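Local structure of reticulocyte binding protein (Streptococcus agalactiae COH1, 3FAW) at residues Gly540-Leu544 / Gln545-Lys549; Ala553-Asn557 / Phe558-Ser562; Ala713-Asp716 / Arg717-Leu721. The protein is a secreted, cell-wall-anchored pullulanase that probably hydrolyses alpha-1,6 glucosidic linkages in pullulan and related alpha-glucans. All coordinates share one frame; numbering follows the deposited sequence.

How the interactions relate
All three contacts are local, each formed where the chain changes element. Interaction 1 starts helix 544-551, interaction 2 is the turn between that helix and strand 566-568 of the parallel barrel, and interaction 3 ends helix 712-718 and leads into strand 720-721. Interaction 2 is the most buried: proline packs on phenylalanine, and its Asp-561 binds calcium. The other two are partly buried and rest mainly on backbone hydrogen bonds, with acidic side chains added at the surface in interaction 3. Phe-548 of interaction 1 packs against 719-721, Lys-549 O probably accepts a bond from Gln-554 N, and Gln-554 NE2 probably bonds Asp-716 OD1, so the three sites adjoin.

Interaction 1 (Gly540-Leu544 / Gln545-Lys549); sequences GPQSL and QGIFK
Ser-543 and Ile-547 meet through the backbone at the first turn of a helix. Ile-547 N donates to Ser-543 O over 3.2 Å, lying in the carbonyl plane with a fairly straight N-H···O angle of 166°. The next bond, Phe-548 N to Leu-544 O, is shorter at 2.8 Å, and its donor is tilted 31° from the carbonyl plane. Ser-543 holds the N-cap position, yet its hydroxyl makes no direct capping bond. With OG anti to the backbone N (chi1 179°), it reaches a water instead, OG to water 1 being 2.7 Å. That water, held by the serine hydroxyl, takes the N-H of Gln-545 in the first turn, with Gln-545 N 3.1 Å away. A small polar residue suits this place, since its short arm meets solvent beside the helix start.

The apolar contact is made by Ile-547, whose CB points back toward the incoming strand and whose terminal CD1 rests 3.9 Å from Gln-542 CB. Its CG1 also packs closely, 3.3 Å from Ser-543 O, the carbonyl that Ile-547 N binds; a branched aliphatic residue thus covers both the helix start and the strand before it.

Strand 542-543 pairs antiparallel with 733-734. Leu-544 packs on Phe-536 and Ile-730, Ile-547 on helix 518-525 and Ile-737, and Phe-548 on Tyr-739 and Leu-721, joining this helix to the C-terminal beta sheet.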
loop_
_atom_site.group_PDB
_atom_site.type_symbol
_atom_site.label_atom_id
_atom_site.label_comp_id
_atom_site.label_asym_id
_atom_site.label_seq_id
_atom_site.Cartn_x
_atom_site.Cartn_y
_atom_site.Cartn_z
ATOM N N GLY A 540 3.866 -24.830 -17.188
ATOM C CA GLY A 540 5.328 -24.704 -17.166
ATOM C C GLY A 540 5.941 -25.415 -15.967
ATOM O O GLY A 540 5.770 -24.957 -14.837
ATOM N N PRO A 541 6.660 -26.535 -16.196
ATOM C CA PRO A 541 7.256 -27.279 -15.079
ATOM C C PRO A 541 8.192 -26.446 -14.192
ATOM O O PRO A 541 9.029 -25.703 -14.697
ATOM C CB PRO A 541 8.028 -28.403 -15.779
ATOM C CG PRO A 541 7.359 -28.568 -17.084
ATOM C CD PRO A 541 6.937 -27.192 -17.487
ATOM N N GLN A 542 8.032 -26.574 -12.880
ATOM C CA GLN A 542 8.851 -25.843 -11.912
ATOM C C GLN A 542 9.571 -26.828 -11.001
ATOM O O GLN A 542 9.082 -27.932 -10.770
ATOM C CB GLN A 542 7.980 -24.909 -11.066
ATOM C CG GLN A 542 7.145 -23.902 -11.865
ATOM C CD GLN A 542 7.984 -22.858 -12.585
ATOM O OE1 GLN A 542 7.927 -22.735 -13.811
ATOM N NE2 GLN A 542 8.770 -22.103 -11.827
ATOM N N SER A 543 10.732 -26.430 -10.486
ATOM C CA SER A 543 11.442 -27.226 -9.485
ATOM C C SER A 543 10.545 -27.392 -8.256
ATOM O O SER A 543 10.098 -26.406 -7.674
ATOM C CB SER A 543 12.762 -26.560 -9.091
ATOM O OG SER A 543 13.442 -27.311 -8.100
ATOM N N LEU A 544 10.273 -28.638 -7.878
ATOM C CA LEU A 544 9.323 -28.925 -6.799
ATOM C C LEU A 544 9.867 -28.564 -5.417
ATOM O O LEU A 544 9.094 -28.288 -4.504
ATOM C CB LEU A 544 8.910 -30.399 -6.821
ATOM C CG LEU A 544 8.291 -30.906 -8.130
ATOM C CD1 LEU A 544 7.839 -32.338 -7.961
ATOM C CD2 LEU A 544 7.134 -30.019 -8.589
ATOM N N GLN A 545 11.187 -28.568 -5.262
ATOM C CA GLN A 545 11.801 -28.173 -3.991
ATOM C C GLN A 545 11.533 -26.689 -3.712
ATOM O O GLN A 545 11.166 -26.317 -2.600
ATOM C CB GLN A 545 13.306 -28.464 -3.999
ATOM C CG GLN A 545 13.945 -28.522 -2.610
ATOM C CD GLN A 545 13.379 -29.633 -1.727
ATOM O OE1 GLN A 545 13.351 -29.387 -0.421
ATOM N NE2 GLN A 545 12.972 -30.689 -2.213
ATOM N N GLY A 546 11.704 -25.861 -4.739
ATOM C CA GLY A 546 11.413 -24.429 -4.654
ATOM C C GLY A 546 9.950 -24.144 -4.362
ATOM O O GLY A 546 9.641 -23.289 -3.536
ATOM N N ILE A 547 9.060 -24.860 -5.050
ATOM C CA ILE A 547 7.616 -24.787 -4.797
ATOM C C ILE A 547 7.323 -25.205 -3.357
ATOM O O ILE A 547 6.605 -24.508 -2.639
ATOM C CB ILE A 547 6.797 -25.698 -5.767
ATOM C CG1 ILE A 547 6.993 -25.287 -7.233
ATOM C CG2 ILE A 547 5.295 -25.646 -5.452
ATOM C CD1 ILE A 547 6.388 -23.951 -7.581
ATOM N N PHE A 548 7.901 -26.332 -2.938
ATOM C CA PHE A 548 7.692 -26.866 -1.593
ATOM C C PHE A 548 8.158 -25.885 -0.521
ATOM O O PHE A 548 7.453 -25.646 0.454
ATOM C CB PHE A 548 8.413 -28.210 -1.419
ATOM C CG PHE A 548 8.270 -28.798 -0.039
ATOM C CD1 PHE A 548 7.013 -29.060 0.486
ATOM C CD2 PHE A 548 9.387 -29.075 0.738
ATOM C CE1 PHE A 548 6.867 -29.593 1.764
ATOM C CE2 PHE A 548 9.250 -29.616 2.015
ATOM C CZ PHE A 548 7.988 -29.873 2.527
ATOM N N LYS A 549 9.346 -25.318 -0.711
ATOM C CA LYS A 549 9.872 -24.305 0.205
ATOM C C LYS A 549 8.992 -23.051 0.259
ATOM O O LYS A 549 8.813 -22.472 1.328
ATOM C CB LYS A 549 11.323 -23.955 -0.157
ATOM C CG LYS A 549 12.306 -25.056 0.222
ATOM C CD LYS A 549 13.630 -24.938 -0.511
ATOM C CE LYS A 549 14.621 -26.010 -0.030
ATOM N NZ LYS A 549 15.812 -26.121 -0.917
HETATM O O HOH W 1 13.130 -29.917 -7.301
#

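Interaction 2 (Ala553-Asn557 / Phe558-Ser562); sequences AQPGN and FEADS. With CA (calcium ion), chain E.
A proline-aromatic CH-pi contact closes the turn that follows a Schellman motif, just ahead of a calcium site. Pro-555 sets its CG over one face of the Phe-558 ring, the two side chains crossing at an angle. This CG stands 3.8 Å from the Phe-558 ring centroid and 22° off the normal. It is displaced from the ring centre, with Phe-558 CE2 the nearest ring atom to Pro-555 CG at 3.6 Å. Proline suits this role because its rigid ring holds a CH2 group fixed over the aromatic face. Phe-558 CG sits between its own backbone N and carbonyl carbon (chi1 75°), which folds the ring back over the turn.

Asn-557 OD1 approaches the same ring obliquely, 3.6 Å from Phe-558 CD2, with the amide and ring planes 44° apart. The other end of that amide, ND2, is held by Asp-518. At the base of the turn, small Ala-560 lets the two arms come close, its CB 3.8 Å from Ala-553 O. Water 2 ties these arms, donating to Ala-553 O at 3.0 Å and to Ala-560 O at 2.7 Å.

Asp-561 turns the other way and binds calcium through OD1 at 2.3 Å; water 3, Met-507, Thr-510, Asp-511 and Asp-565 also belong to the site. Asp-565 OD2 accepts from Ser-562 N as well, so ligand and loop backbone are coupled.

Helix 544-551 precedes the turn. Ala-553, Pro-555 and Ala-560 lie on Val-566 of barrel strand 566-568, while Pro-555 and Asn-557 touch Asp-519 of helix 518-525.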
loop_
_atom_site.group_PDB
_atom_site.type_symbol
_atom_site.label_atom_id
_atom_site.label_comp_id
_atom_site.label_asym_id
_atom_site.label_seq_id
_atom_site.Cartn_x
_atom_site.Cartn_y
_atom_site.Cartn_z
ATOM N N ALA A 553 6.602 -21.186 3.397
ATOM C CA ALA A 553 6.899 -19.771 3.651
ATOM C C ALA A 553 8.406 -19.527 3.708
ATOM O O ALA A 553 8.897 -18.775 4.553
ATOM C CB ALA A 553 6.216 -19.282 4.940
ATOM N N GLN A 554 9.129 -20.174 2.801
ATOM C CA GLN A 554 10.568 -20.007 2.680
ATOM C C GLN A 554 10.920 -19.679 1.227
ATOM O O GLN A 554 11.486 -20.511 0.517
ATOM C CB GLN A 554 11.283 -21.271 3.152
ATOM C CG GLN A 554 11.030 -21.579 4.625
ATOM C CD GLN A 554 11.482 -22.959 5.036
ATOM O OE1 GLN A 554 12.359 -23.561 4.245
ATOM N NE2 GLN A 554 11.037 -23.484 6.056
ATOM N N PRO A 555 10.570 -18.460 0.775
ATOM C CA PRO A 555 10.871 -18.045 -0.598
ATOM C C PRO A 555 12.359 -18.066 -0.927
ATOM O O PRO A 555 13.189 -17.873 -0.049
ATOM C CB PRO A 555 10.330 -16.608 -0.661
ATOM C CG PRO A 555 10.233 -16.173 0.760
ATOM C CD PRO A 555 9.865 -17.398 1.514
ATOM N N GLY A 556 12.673 -18.291 -2.197
ATOM C CA GLY A 556 14.053 -18.398 -2.656
ATOM C C GLY A 556 14.765 -17.082 -2.913
ATOM O O GLY A 556 15.982 -17.078 -3.107
ATOM N N ASN A 557 14.027 -15.968 -2.918
ATOM C CA ASN A 557 14.618 -14.658 -3.231
ATOM C C ASN A 557 14.862 -13.742 -2.018
ATOM O O ASN A 557 15.432 -12.664 -2.167
ATOM C CB ASN A 557 13.800 -13.926 -4.306
ATOM C CG ASN A 557 12.406 -13.556 -3.844
ATOM O OD1 ASN A 557 11.876 -14.127 -2.888
ATOM N ND2 ASN A 557 11.800 -12.595 -4.528
ATOM N N PHE A 558 14.416 -14.160 -0.836
ATOM C CA PHE A 558 14.820 -13.504 0.412
ATOM C C PHE A 558 14.715 -14.469 1.583
ATOM O O PHE A 558 13.959 -15.441 1.522
ATOM C CB PHE A 558 14.017 -12.215 0.676
ATOM C CG PHE A 558 12.590 -12.434 1.146
ATOM C CD1 PHE A 558 12.300 -12.596 2.498
ATOM C CD2 PHE A 558 11.535 -12.408 0.242
ATOM C CE1 PHE A 558 10.987 -12.771 2.936
ATOM C CE2 PHE A 558 10.214 -12.574 0.669
ATOM C CZ PHE A 558 9.942 -12.758 2.019
ATOM N N GLU A 559 15.480 -14.195 2.638
ATOM C CA GLU A 559 15.479 -15.035 3.836
ATOM C C GLU A 559 14.339 -14.656 4.778
ATOM O O GLU A 559 14.336 -13.567 5.357
ATOM C CB GLU A 559 16.823 -14.924 4.573
ATOM C CG GLU A 559 16.976 -15.841 5.795
ATOM C CD GLU A 559 16.893 -17.325 5.456
ATOM O OE1 GLU A 559 17.231 -17.707 4.315
ATOM O OE2 GLU A 559 16.496 -18.111 6.342
ATOM N N ALA A 560 13.371 -15.560 4.925
ATOM C CA ALA A 560 12.320 -15.422 5.928
ATOM C C ALA A 560 12.602 -16.379 7.088
ATOM O O ALA A 560 12.436 -17.591 6.947
ATOM C CB ALA A 560 10.965 -15.718 5.311
ATOM N N ASP A 561 13.029 -15.841 8.231
ATOM C CA ASP A 561 13.329 -16.683 9.397
ATOM C C ASP A 561 12.082 -17.023 10.234
ATOM O O ASP A 561 12.176 -17.750 11.224
ATOM C CB ASP A 561 14.450 -16.071 10.263
ATOM C CG ASP A 561 14.007 -14.851 11.062
ATOM O OD1 ASP A 561 13.179 -14.062 10.567
ATOM O OD2 ASP A 561 14.510 -14.675 12.192
ATOM N N SER A 562 10.928 -16.504 9.815
ATOM C CA SER A 562 9.638 -16.799 10.443
ATOM C C SER A 562 8.541 -16.773 9.364
ATOM O O SER A 562 8.610 -15.959 8.442
ATOM C CB SER A 562 9.346 -15.770 11.543
ATOM O OG SER A 562 7.979 -15.764 11.929
HETATM CA CA CA E . 11.791 -12.242 10.501
HETATM O O HOH W 2 10.084 -18.887 7.324
HETATM O O HOH W 3 13.560 -11.819 12.078
#

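Interaction 3 (Ala713-Asp716 / Arg717-Leu721); sequences AEID and REVSL
Glu-714 swings its CG between the backbone N and the carbonyl carbon (chi1 74°), whereas Glu-718 has CG anti to its carbonyl carbon (chi1 -62°), so that its carboxylate is carried back beside Glu-714. Contact is made by Glu-718 OE2 against Glu-714 CB, 3.7 Å apart. The two carboxylate planes stand 39° apart, and Glu-714 OE1 is 4.4 Å from Glu-718 OE2. This like-charge approach is probably eased by separate partners: Glu-714 OE2 accepts from Leu-710 N, and Glu-718 OE1 forms a salt bridge with Lys-709. Arg-717 runs extended alongside Ala-713, its CD 3.3 Å from Ala-713 O, a long aliphatic stem suited to an exposed helix surface.

Here the last turn of helix 712-718 loosens. Glu-718 N divides weakly between Glu-714 O and Ile-715 O, while the Val-719 N to Ile-715 O bond, 2.8 Å, is the one of normal strength. Val-719 then leaves helical geometry, and its beta-branched side chain suits the coming strand; its CG2 meets Ile-715 CG2 at 4.3 Å on the buried side. Water 4 donates to Val-719 O at 2.6 Å and, weakly, to Asp-716 O. Ser-720 pairs with Gln-740 of strand 736-742.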
loop_
_atom_site.group_PDB
_atom_site.type_symbol
_atom_site.label_atom_id
_atom_site.label_comp_id
_atom_site.label_asym_id
_atom_site.label_seq_id
_atom_site.Cartn_x
_atom_site.Cartn_y
_atom_site.Cartn_z
ATOM N N ALA A 713 10.851 -23.511 12.683
ATOM C CA ALA A 713 11.320 -24.728 13.348
ATOM C C ALA A 713 10.304 -25.862 13.256
ATOM O O ALA A 713 10.654 -26.980 12.874
ATOM C CB ALA A 713 11.655 -24.435 14.811
ATOM N N GLU A 714 9.047 -25.570 13.584
ATOM C CA GLU A 714 7.997 -26.593 13.557
ATOM C C GLU A 714 7.483 -26.866 12.142
ATOM O O GLU A 714 7.013 -27.971 11.859
ATOM C CB GLU A 714 6.852 -26.251 14.525
ATOM C CG GLU A 714 5.917 -25.127 14.106
ATOM C CD GLU A 714 4.993 -24.677 15.242
ATOM O OE1 GLU A 714 4.986 -25.323 16.319
ATOM O OE2 GLU A 714 4.271 -23.673 15.060
ATOM N N ILE A 715 7.579 -25.873 11.258
ATOM C CA ILE A 715 7.221 -26.060 9.854
ATOM C C ILE A 715 8.125 -27.101 9.178
ATOM O O ILE A 715 7.630 -28.014 8.514
ATOM C CB ILE A 715 7.229 -24.714 9.071
ATOM C CG1 ILE A 715 5.982 -23.897 9.424
ATOM C CG2 ILE A 715 7.256 -24.958 7.572
ATOM C CD1 ILE A 715 6.056 -22.441 9.014
ATOM N N ASP A 716 9.439 -26.976 9.355
ATOM C CA ASP A 716 10.387 -27.946 8.777
ATOM C C ASP A 716 10.224 -29.356 9.357
ATOM O O ASP A 716 10.499 -30.348 8.673
ATOM C CB ASP A 716 11.838 -27.488 8.973
ATOM C CG ASP A 716 12.215 -26.318 8.081
ATOM O OD1 ASP A 716 11.612 -26.145 7.005
ATOM O OD2 ASP A 716 13.136 -25.566 8.456
ATOM N N ARG A 717 9.782 -29.436 10.610
ATOM C CA ARG A 717 9.606 -30.715 11.302
ATOM C C ARG A 717 8.249 -31.367 11.072
ATOM O O ARG A 717 8.115 -32.577 11.247
ATOM C CB ARG A 717 9.787 -30.524 12.808
ATOM C CG ARG A 717 11.214 -30.268 13.225
ATOM C CD ARG A 717 11.262 -29.671 14.606
ATOM N NE ARG A 717 12.626 -29.599 15.118
ATOM C CZ ARG A 717 13.006 -28.853 16.152
ATOM N NH1 ARG A 717 12.125 -28.094 16.799
ATOM N NH2 ARG A 717 14.278 -28.865 16.540
ATOM N N GLU A 718 7.244 -30.569 10.713
ATOM C CA GLU A 718 5.862 -31.059 10.641
ATOM C C GLU A 718 5.215 -30.954 9.260
ATOM O O GLU A 718 4.143 -31.524 9.042
ATOM C CB GLU A 718 4.999 -30.336 11.677
ATOM C CG GLU A 718 5.454 -30.578 13.117
ATOM C CD GLU A 718 4.938 -29.544 14.106
ATOM O OE1 GLU A 718 4.047 -28.743 13.746
ATOM O OE2 GLU A 718 5.435 -29.535 15.254
ATOM N N VAL A 719 5.853 -30.227 8.339
ATOM C CA VAL A 719 5.396 -30.153 6.955
ATOM C C VAL A 719 6.429 -30.838 6.061
ATOM O O VAL A 719 7.589 -30.423 6.017
ATOM C CB VAL A 719 5.181 -28.698 6.498
ATOM C CG1 VAL A 719 4.636 -28.661 5.074
ATOM C CG2 VAL A 719 4.233 -27.973 7.453
ATOM N N SER A 720 5.993 -31.881 5.352
ATOM C CA SER A 720 6.890 -32.738 4.571
ATOM C C SER A 720 6.435 -32.904 3.118
ATOM O O SER A 720 5.259 -32.733 2.792
ATOM C CB SER A 720 7.037 -34.105 5.250
ATOM O OG SER A 720 5.776 -34.695 5.523
ATOM N N LEU A 721 7.392 -33.235 2.254
ATOM C CA LEU A 721 7.154 -33.350 0.816
ATOM C C LEU A 721 6.876 -34.801 0.430
ATOM O O LEU A 721 7.762 -35.654 0.521
ATOM C CB LEU A 721 8.367 -32.824 0.044
ATOM C CG LEU A 721 8.274 -32.807 -1.484
ATOM C CD1 LEU A 721 7.149 -31.885 -1.956
ATOM C CD2 LEU A 721 9.602 -32.386 -2.083
HETATM O O HOH W 4 10.076 -30.038 5.392
#